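Local coordinates for uncharacterized protein (Klebsiella pneumoniae, PDB 2A2L) that is of unknown function but belongs to the HbpS-like family, named for a haem-degrading protein, and may by analogy bind or process haem, at residues 21-26 and 134-139; 29-34 and 130-135. One frame throughout, in Å; residues are numbered along the deposited sequence.

Contact 1 (21-26 and 134-139); sequences AAAVEK and AQCALD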
loop_
_atom_site.group_PDB
_atom_site.type_symbol
_atom_site.label_atom_id
_atom_site.label_comp_id
_atom_site.label_asym_id
_atom_site.label_seq_id
_atom_site.Cartn_x
_atom_site.Cartn_y
_atom_site.Cartn_z
ATOM N N ALA A 21 10.465 -24.050 17.670
ATOM C CA ALA A 21 9.044 -23.833 17.861
ATOM C C ALA A 21 8.520 -24.602 19.070
ATOM O O ALA A 21 7.646 -24.108 19.794
ATOM C CB ALA A 21 8.264 -24.193 16.597
ATOM N N ALA A 22 9.052 -25.804 19.300
ATOM C CA ALA A 22 8.498 -26.669 20.324
ATOM C C ALA A 22 9.018 -26.249 21.681
ATOM O O ALA A 22 8.301 -26.334 22.682
ATOM C CB ALA A 22 8.823 -28.127 20.049
ATOM N N ALA A 23 10.265 -25.790 21.703
ATOM C CA ALA A 23 10.890 -25.270 22.906
ATOM C C ALA A 23 10.057 -24.102 23.413
ATOM O O ALA A 23 9.523 -24.145 24.525
ATOM C CB ALA A 23 12.317 -24.812 22.604
ATOM N N VAL A 24 9.942 -23.084 22.567
ATOM C CA VAL A 24 9.137 -21.889 22.810
ATOM C C VAL A 24 7.721 -22.228 23.267
ATOM O O VAL A 24 7.236 -21.661 24.245
ATOM C CB VAL A 24 9.127 -20.985 21.536
ATOM C CG1 VAL A 24 8.026 -19.926 21.575
ATOM C CG2 VAL A 24 10.477 -20.334 21.358
ATOM N N GLU A 25 7.083 -23.178 22.585
ATOM C CA GLU A 25 5.719 -23.570 22.902
ATOM C C GLU A 25 5.612 -24.210 24.281
ATOM O O GLU A 25 4.558 -24.188 24.927
ATOM C CB GLU A 25 5.184 -24.531 21.837
ATOM C CG GLU A 25 3.664 -24.507 21.663
ATOM C CD GLU A 25 3.126 -25.650 20.799
ATOM O OE1 GLU A 25 3.919 -26.348 20.123
ATOM O OE2 GLU A 25 1.886 -25.844 20.804
ATOM N N LYS A 26 6.712 -24.784 24.741
ATOM C CA LYS A 26 6.702 -25.511 25.992
ATOM C C LYS A 26 7.046 -24.559 27.113
ATOM O O LYS A 26 6.513 -24.669 28.215
ATOM C CB LYS A 26 7.724 -26.628 25.930
ATOM C CG LYS A 26 7.394 -27.840 26.753
ATOM C CD LYS A 26 8.641 -28.720 26.875
ATOM C CE LYS A 26 9.016 -28.964 28.330
ATOM N NZ LYS A 26 10.329 -29.658 28.453
ATOM N N ALA A 134 12.539 -15.852 23.158
ATOM C CA ALA A 134 13.365 -15.727 21.984
ATOM C C ALA A 134 14.757 -16.282 22.255
ATOM O O ALA A 134 15.292 -17.005 21.419
ATOM C CB ALA A 134 13.421 -14.280 21.529
ATOM N N GLN A 135 15.323 -15.966 23.424
ATOM C CA GLN A 135 16.594 -16.564 23.876
ATOM C C GLN A 135 16.460 -18.068 24.110
ATOM O O GLN A 135 17.335 -18.834 23.768
ATOM C CB GLN A 135 17.107 -15.879 25.149
ATOM C CG GLN A 135 18.588 -16.153 25.485
ATOM C CD GLN A 135 19.584 -15.741 24.374
ATOM O OE1 GLN A 135 20.422 -16.544 23.930
ATOM N NE2 GLN A 135 19.499 -14.484 23.939
ATOM N N CYS A 136 15.334 -18.456 24.690
ATOM C CA CYS A 136 14.908 -19.826 24.851
ATOM C C CYS A 136 14.980 -20.629 23.554
ATOM O O CYS A 136 15.443 -21.752 23.563
ATOM C CB CYS A 136 13.482 -19.790 25.397
ATOM S SG CYS A 136 12.495 -21.303 25.336
ATOM N N ALA A 137 14.523 -20.046 22.449
ATOM C CA ALA A 137 14.684 -20.638 21.116
ATOM C C ALA A 137 16.158 -20.796 20.717
ATOM O O ALA A 137 16.561 -21.854 20.231
ATOM C CB ALA A 137 13.941 -19.815 20.072
ATOM N N LEU A 138 16.955 -19.750 20.925
ATOM C CA LEU A 138 18.388 -19.774 20.630
ATOM C C LEU A 138 19.107 -20.862 21.440
ATOM O O LEU A 138 19.890 -21.634 20.901
ATOM C CB LEU A 138 19.008 -18.393 20.892
ATOM C CG LEU A 138 18.417 -17.173 20.160
ATOM C CD1 LEU A 138 19.431 -16.082 20.086
ATOM C CD2 LEU A 138 17.965 -17.491 18.751
ATOM N N ASP A 139 18.798 -20.938 22.726
ATOM C CA ASP A 139 19.337 -21.961 23.613
ATOM C C ASP A 139 18.992 -23.388 23.179
ATOM O O ASP A 139 19.777 -24.322 23.423
ATOM C CB ASP A 139 18.827 -21.731 25.037
ATOM C CG ASP A 139 19.676 -20.756 25.806
ATOM O OD1 ASP A 139 20.810 -20.482 25.360
ATOM O OD2 ASP A 139 19.214 -20.272 26.866
#

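Contact 2 (29-34 and 130-135); sequences TEINVA and DQLLAQ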
loop_
_atom_site.group_PDB
_atom_site.type_symbol
_atom_site.label_atom_id
_atom_site.label_comp_id
_atom_site.label_asym_id
_atom_site.label_seq_id
_atom_site.Cartn_x
_atom_site.Cartn_y
_atom_site.Cartn_z
ATOM N N THR A 29 4.127 -22.080 27.681
ATOM C CA THR A 29 3.043 -22.739 28.390
ATOM C C THR A 29 3.141 -22.709 29.916
ATOM O O THR A 29 2.142 -22.445 30.601
ATOM C CB THR A 29 2.777 -24.125 27.821
ATOM O OG1 THR A 29 1.620 -24.047 26.973
ATOM C CG2 THR A 29 2.565 -25.195 28.929
ATOM N N GLU A 30 4.349 -22.911 30.430
ATOM C CA GLU A 30 4.607 -22.930 31.875
ATOM C C GLU A 30 4.804 -21.547 32.529
ATOM O O GLU A 30 4.676 -21.402 33.763
ATOM C CB GLU A 30 5.810 -23.830 32.181
ATOM C CG GLU A 30 6.997 -23.600 31.272
ATOM C CD GLU A 30 8.267 -24.274 31.773
ATOM O OE1 GLU A 30 9.131 -23.571 32.367
ATOM O OE2 GLU A 30 8.402 -25.508 31.562
ATOM N N ILE A 31 5.128 -20.536 31.725
ATOM C CA ILE A 31 4.987 -19.153 32.188
ATOM C C ILE A 31 3.636 -18.536 31.799
ATOM O O ILE A 31 3.457 -17.306 31.858
ATOM C CB ILE A 31 6.171 -18.238 31.779
ATOM C CG1 ILE A 31 6.466 -18.340 30.283
ATOM C CG2 ILE A 31 7.379 -18.538 32.617
ATOM C CD1 ILE A 31 6.941 -17.033 29.657
ATOM N N ASN A 32 2.713 -19.423 31.399
ATOM C CA ASN A 32 1.281 -19.152 31.274
ATOM C C ASN A 32 0.972 -18.071 30.272
ATOM O O ASN A 32 0.216 -17.146 30.572
ATOM C CB ASN A 32 0.659 -18.786 32.617
ATOM C CG ASN A 32 0.225 -20.001 33.408
ATOM O OD1 ASN A 32 0.437 -20.060 34.620
ATOM N ND2 ASN A 32 -0.399 -20.973 32.736
ATOM N N VAL A 33 1.564 -18.186 29.085
ATOM C CA VAL A 33 1.382 -17.188 28.048
ATOM C C VAL A 33 1.222 -17.838 26.660
ATOM O O VAL A 33 1.802 -18.874 26.382
ATOM C CB VAL A 33 2.490 -16.052 28.132
ATOM C CG1 VAL A 33 3.840 -16.507 27.576
ATOM C CG2 VAL A 33 2.026 -14.760 27.435
ATOM N N ALA A 34 0.421 -17.225 25.796
ATOM C CA ALA A 34 0.258 -17.675 24.418
ATOM C C ALA A 34 0.916 -16.710 23.437
ATOM O O ALA A 34 0.556 -15.533 23.367
ATOM C CB ALA A 34 -1.196 -17.818 24.093
ATOM N N ASP A 130 8.564 -12.064 25.627
ATOM C CA ASP A 130 8.920 -12.266 24.223
ATOM C C ASP A 130 10.409 -12.561 24.070
ATOM O O ASP A 130 10.806 -13.505 23.388
ATOM C CB ASP A 130 8.554 -11.039 23.386
ATOM C CG ASP A 130 7.071 -10.720 23.426
ATOM O OD1 ASP A 130 6.273 -11.628 23.768
ATOM O OD2 ASP A 130 6.703 -9.560 23.116
ATOM N N GLN A 131 11.218 -11.755 24.746
ATOM C CA GLN A 131 12.652 -11.798 24.611
ATOM C C GLN A 131 13.247 -13.032 25.325
ATOM O O GLN A 131 14.257 -13.580 24.884
ATOM C CB GLN A 131 13.232 -10.499 25.154
ATOM C CG GLN A 131 14.588 -10.183 24.612
ATOM C CD GLN A 131 15.309 -9.149 25.442
ATOM O OE1 GLN A 131 14.705 -8.167 25.915
ATOM N NE2 GLN A 131 16.620 -9.355 25.624
ATOM N N LEU A 132 12.593 -13.448 26.411
ATOM C CA LEU A 132 12.978 -14.609 27.227
ATOM C C LEU A 132 12.699 -15.890 26.440
ATOM O O LEU A 132 13.396 -16.894 26.593
ATOM C CB LEU A 132 12.177 -14.618 28.547
ATOM C CG LEU A 132 12.259 -15.839 29.497
ATOM C CD1 LEU A 132 12.186 -15.418 30.982
ATOM C CD2 LEU A 132 11.158 -16.866 29.255
ATOM N N LEU A 133 11.658 -15.837 25.611
ATOM C CA LEU A 133 11.227 -16.981 24.831
ATOM C C LEU A 133 12.015 -17.014 23.539
ATOM O O LEU A 133 12.147 -18.062 22.907
ATOM C CB LEU A 133 9.733 -16.886 24.527
ATOM C CG LEU A 133 8.774 -16.947 25.706
ATOM C CD1 LEU A 133 7.387 -16.763 25.226
ATOM C CD2 LEU A 133 8.905 -18.258 26.447
ATOM N N ALA A 134 12.539 -15.852 23.158
ATOM C CA ALA A 134 13.365 -15.727 21.984
ATOM C C ALA A 134 14.757 -16.282 22.255
ATOM O O ALA A 134 15.292 -17.005 21.419
ATOM C CB ALA A 134 13.421 -14.280 21.529
ATOM N N GLN A 135 15.323 -15.966 23.424
ATOM C CA GLN A 135 16.594 -16.564 23.876
ATOM C C GLN A 135 16.460 -18.068 24.110
ATOM O O GLN A 135 17.335 -18.834 23.768
ATOM C CB GLN A 135 17.107 -15.879 25.149
ATOM C CG GLN A 135 18.588 -16.153 25.485
ATOM C CD GLN A 135 19.584 -15.741 24.374
ATOM O OE1 GLN A 135 20.422 -16.544 23.930
ATOM N NE2 GLN A 135 19.499 -14.484 23.939
#

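Contact 1 (21-26 and 134-139)
V24 and A137 make the closer of two apolar touches between helices 14-30 and 127-143. V24 CG2 lies 3.7 Å from A137 CB, a branched methyl against the short methyl of the other helix. With chi1 at 165°, CG2 stands anti to the carbonyl carbon of V24 and beside its backbone N, which places it against A137. The sulfur contact is of a different kind. C136 SG rests against backbone more than side chain. It is 4.2 Å from A23 C and 4.2 Å from V24 N, so it sits over the A23-V24 peptide link. A23 CB flanks it at 4.5 Å from C136 SG. The small residues let the helices come near: the axes of the two short segments approach to 8.5 Å, with 136° between their N-to-C directions. These are the first and last helices of the chain, which belongs to the HbpS-like family. They pack together beside the antiparallel sheet, and F37 of strand 36-41 touches both V24 and A137 from the sheet. M20, one turn earlier on helix 14-30, also packs on A137. E25 turns to another partner: its OE1 is hydrogen-bonded to Q18 NE2 of the second subunit.

Contact 2 (29-34 and 130-135)
I31 and L133 meet tip to tip, with I31 CD1 4.0 Å from L133 CD2. The same I31 methyl also touches the neighbouring leucine, 4.2 Å from L132 CD2. I31 CD1 is therefore shared by two successive residues of helix 127-143. A third apolar touch is looser: V33 CG1 is 4.3 Å from L133 CD1. L133 thus offers one methyl to I31 and the other to V33. Its CG is anti to its own carbonyl carbon (chi1 -65°), and this points the branched end across to the turn. I31 reaches back with CG1 placed between its backbone N and carbonyl carbon (chi1 51°). The interface is wholly apolar and thin, as the facing CA atoms, I31 and L133, are 9.9 Å apart. Only the side-chain ends touch.

The backbone turn sets the positions of I31 and V33. Helix 14-30 ends here in a Schellman motif. N32, with positive phi (61°), is its C-prime residue. V33 N bonds back to A28 O, and N32 N makes a weak bond to T29 O. I31 and V33 lie on either side of N32 in sequence, and both send their CB toward helix 127-143. On the other segment, D130 OD1 accepts a hydrogen bond from G125 N, and D130 OD2 forms a salt bridge with K66 NZ.

Further out, K27 and A28 of helix 14-30 pack on L133, and K27 also touches L132. V122 of strand 116-123 lies against L133 from the sheet. V35, in the loop leading to strand 36-41, touches L133 as well. The contact therefore lies where the chain leaves helix 14-30 for strand 36-41, beside helix 127-143.

In the fold
Both contacts join helix 14-30, or the turn that ends it, to helix 127-143, and their centres are 8 Å apart. They share A134 and Q135 and meet directly, with V24 CG2 3.2 Å from L133 O. Contact 1 lies nearer the centre of the chain. Its inner pair is buried, and small residues and a sulfur bring the helix backbones close. Contact 2 lies farther out. L133 is buried there, but L132 is exposed, and longer side chains span a wider gap. Both are apolar across the interface. Polar groups point elsewhere: E25 bonds to Q18 of the second subunit, while D130 pairs with K66 of the same chain. No other chain of the assembly touches contact 2.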